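Membrane protein implicated in regulation of membrane protease activity (Corynebacterium glutamicum ATCC 13032, PDB 3CP0) is of unknown precise function but probably helps regulate membrane protease activity through its soluble, NfeD-like domain of the OB clan, a partner-binding module. Local coordinates at residues 70-74 and 75-79. Residues are numbered along the deposited sequence; the frame is centred on the assembly and turned at random. Where two conformers were deposited one is given.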
ATOM      1  N   ASP A  70      -0.351  -7.602  -2.454  1.00 16.34           N
ATOM      2  CA  ASP A  70      -0.813  -7.855  -3.830  1.00 16.85           C
ATOM      3  C   ASP A  70      -0.597  -6.597  -4.643  1.00 18.54           C
ATOM      4  O   ASP A  70      -0.417  -5.527  -4.110  1.00 17.99           O
ATOM      5  CB  ASP A  70      -2.284  -8.261  -3.810  1.00 16.62           C
ATOM      6  CG  ASP A  70      -2.730  -8.877  -5.154  1.00 23.29           C
ATOM      7  OD1 ASP A  70      -1.881  -9.183  -6.050  1.00 24.37           O
ATOM      8  OD2 ASP A  70      -3.968  -8.942  -5.298  1.00 26.95           O
ATOM      9  N   ILE A  71      -0.565  -6.742  -5.960  1.00 19.87           N
ATOM     10  CA  ILE A  71      -0.499  -5.574  -6.853  1.00 21.57           C
ATOM     11  C   ILE A  71      -1.592  -5.842  -7.873  1.00 22.94           C
ATOM     12  O   ILE A  71      -1.648  -6.949  -8.469  1.00 23.43           O
ATOM     13  CB  ILE A  71       0.833  -5.484  -7.579  1.00 22.46           C
ATOM     14  CG1 ILE A  71       2.015  -5.167  -6.653  1.00 25.87           C
ATOM     15  CG2 ILE A  71       0.752  -4.397  -8.714  1.00 24.92           C
ATOM     16  CD1 ILE A  71       2.294  -3.711  -6.313  1.00 29.27           C
ATOM     17  N   GLN A  72      -2.452  -4.849  -8.097  0.50 20.83           N
ATOM     18  CA  GLN A  72      -3.482  -4.970  -9.125  0.50 21.87           C
ATOM     19  C   GLN A  72      -3.251  -3.858 -10.157  0.50 20.61           C
ATOM     20  O   GLN A  72      -3.528  -2.699  -9.872  0.50 19.16           O
ATOM     21  CB  GLN A  72      -4.865  -4.849  -8.495  0.50 21.70           C
ATOM     22  CG  GLN A  72      -5.167  -5.887  -7.390  0.50 23.47           C
ATOM     23  CD  GLN A  72      -6.518  -5.664  -6.702  0.50 25.53           C
ATOM     24  OE1 GLN A  72      -7.204  -4.659  -6.937  0.50 29.90           O
ATOM     25  NE2 GLN A  72      -6.907  -6.618  -5.837  0.50 30.22           N
ATOM     26  N   GLY A  73      -2.730  -4.207 -11.335  1.00 19.37           N
ATOM     27  CA  GLY A  73      -2.270  -3.171 -12.337  1.00 19.07           C
ATOM     28  C   GLY A  73      -1.065  -2.450 -11.744  1.00 20.01           C
ATOM     29  O   GLY A  73       0.017  -3.037 -11.608  1.00 20.51           O
ATOM     30  N   THR A  74      -1.232  -1.188 -11.353  1.00 16.73           N
ATOM     31  CA  THR A  74      -0.173  -0.417 -10.746  1.00 17.21           C
ATOM     32  C   THR A  74      -0.608   0.074  -9.354  1.00 17.55           C
ATOM     33  O   THR A  74      -0.113   1.117  -8.870  1.00 19.25           O
ATOM     34  CB  THR A  74       0.269   0.761 -11.589  1.00 17.52           C
ATOM     35  OG1 THR A  74      -0.876   1.483 -12.097  1.00 15.90           O
ATOM     36  CG2 THR A  74       1.112   0.277 -12.782  1.00 18.82           C
ATOM     37  N   THR A  75      -1.542  -0.659  -8.752  1.00 17.13           N
ATOM     38  CA  THR A  75      -2.033  -0.286  -7.420  1.00 17.37           C
ATOM     39  C   THR A  75      -1.551  -1.306  -6.410  1.00 18.12           C
ATOM     40  O   THR A  75      -1.793  -2.508  -6.591  1.00 18.45           O
ATOM     41  CB  THR A  75      -3.588  -0.317  -7.396  1.00 18.39           C
ATOM     42  OG1 THR A  75      -4.051   0.605  -8.387  1.00 19.22           O
ATOM     43  CG2 THR A  75      -4.131   0.115  -6.046  1.00 20.40           C
ATOM     44  N   ALA A  76      -0.881  -0.823  -5.390  1.00 16.99           N
ATOM     45  CA  ALA A  76      -0.454  -1.692  -4.335  1.00 18.12           C
ATOM     46  C   ALA A  76      -1.646  -1.972  -3.395  1.00 20.05           C
ATOM     47  O   ALA A  76      -2.346  -1.040  -2.950  1.00 20.38           O
ATOM     48  CB  ALA A  76       0.672  -0.999  -3.552  1.00 18.45           C
ATOM     49  N   ILE A  77      -1.858  -3.243  -3.077  1.00 17.11           N
ATOM     50  CA  ILE A  77      -2.873  -3.592  -2.098  1.00 16.65           C
ATOM     51  C   ILE A  77      -2.114  -3.943  -0.817  1.00 17.23           C
ATOM     52  O   ILE A  77      -1.212  -4.819  -0.793  1.00 17.44           O
ATOM     53  CB  ILE A  77      -3.705  -4.845  -2.533  1.00 16.67           C
ATOM     54  CG1 ILE A  77      -4.246  -4.735  -3.971  1.00 17.88           C
ATOM     55  CG2 ILE A  77      -4.906  -5.114  -1.603  1.00 18.45           C
ATOM     56  CD1 ILE A  77      -4.969  -3.416  -4.202  1.00 19.32           C
ATOM     57  N   VAL A  78      -2.477  -3.231   0.225  1.00 17.14           N
ATOM     58  CA  VAL A  78      -1.672  -3.268   1.480  1.00 16.75           C
ATOM     59  C   VAL A  78      -2.402  -3.762   2.692  1.00 18.01           C
ATOM     60  O   VAL A  78      -3.657  -3.657   2.811  1.00 17.17           O
ATOM     61  CB  VAL A  78      -1.059  -1.881   1.770  1.00 16.90           C
ATOM     62  CG1 VAL A  78      -0.222  -1.391   0.518  1.00 18.51           C
ATOM     63  CG2 VAL A  78      -2.111  -0.849   2.129  1.00 18.45           C
ATOM     64  N   TRP A  79      -1.613  -4.290   3.620  1.00 16.57           N
ATOM     65  CA  TRP A  79      -2.174  -4.735   4.896  1.00 16.96           C
ATOM     66  C   TRP A  79      -1.179  -4.458   6.018  1.00 17.77           C
ATOM     67  O   TRP A  79      -0.164  -3.763   5.838  1.00 18.67           O
ATOM     68  CB  TRP A  79      -2.598  -6.197   4.830  1.00 18.43           C
ATOM     69  CG  TRP A  79      -3.524  -6.636   5.963  1.00 19.90           C
ATOM     70  CD1 TRP A  79      -3.360  -7.700   6.810  1.00 22.13           C
ATOM     71  CD2 TRP A  79      -4.758  -5.992   6.345  1.00 17.81           C
ATOM     72  NE1 TRP A  79      -4.420  -7.753   7.736  1.00 20.88           N
ATOM     73  CE2 TRP A  79      -5.287  -6.722   7.462  1.00 21.12           C
ATOM     74  CE3 TRP A  79      -5.464  -4.883   5.858  1.00 19.32           C
ATOM     75  CZ2 TRP A  79      -6.500  -6.354   8.102  1.00 20.92           C
ATOM     76  CZ3 TRP A  79      -6.669  -4.515   6.527  1.00 20.87           C
ATOM     77  CH2 TRP A  79      -7.162  -5.267   7.598  1.00 20.95           C
TER
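T75 and I77 fold back onto Q72 and D70 across a beta hairpin with a two-residue turn, G73-T74, which joins strands 65-72 and 75-80 in this OB-clan domain. The backbone evidence centres on Q72 and T75, an antiparallel hydrogen-bonded pair closing a type II' turn. Q72 N reaches T75 O at 2.9 Å, in the carbonyl plane, whereas T75 N meets Q72 O at 3.1 Å from well above the plane of the Q72 carbonyl. Beside this turn bond T75 CB sits 3.4 Å from Q72 O, with OG1 anti to its own carbonyl carbon. G73, the first corner residue, has a positive phi of 67°, a backbone shape that glycine adopts readily. Beyond the non-hydrogen-bonded pair I71 and A76, I77 N donates almost straight to D70 O over 2.9 Å; the return bond from D70 N to I77 O is weak.

D70, Q72, T75 and I77 share one face of the sheet. There, in one of its two modelled positions, the Q72 side chain slants across I77, resting CG and CD on I77 CG1, each at 3.7 Å, with OE1 against I77 CD1. In that conformer the CG1-CD1 arm of I77 lies over the face of the Q72 amide. D70 meets I77 through CB, 3.9 Å from I77 CB; with CG anti to the backbone N (chi1 -166°), its carboxylate goes on to a bound zinc ion, about 2 Å from the side chain, and OD1 forms a salt bridge with R22. On the other face, I71 CD1 packs against the A76 methyl and touches A76 CA at 3.9 Å.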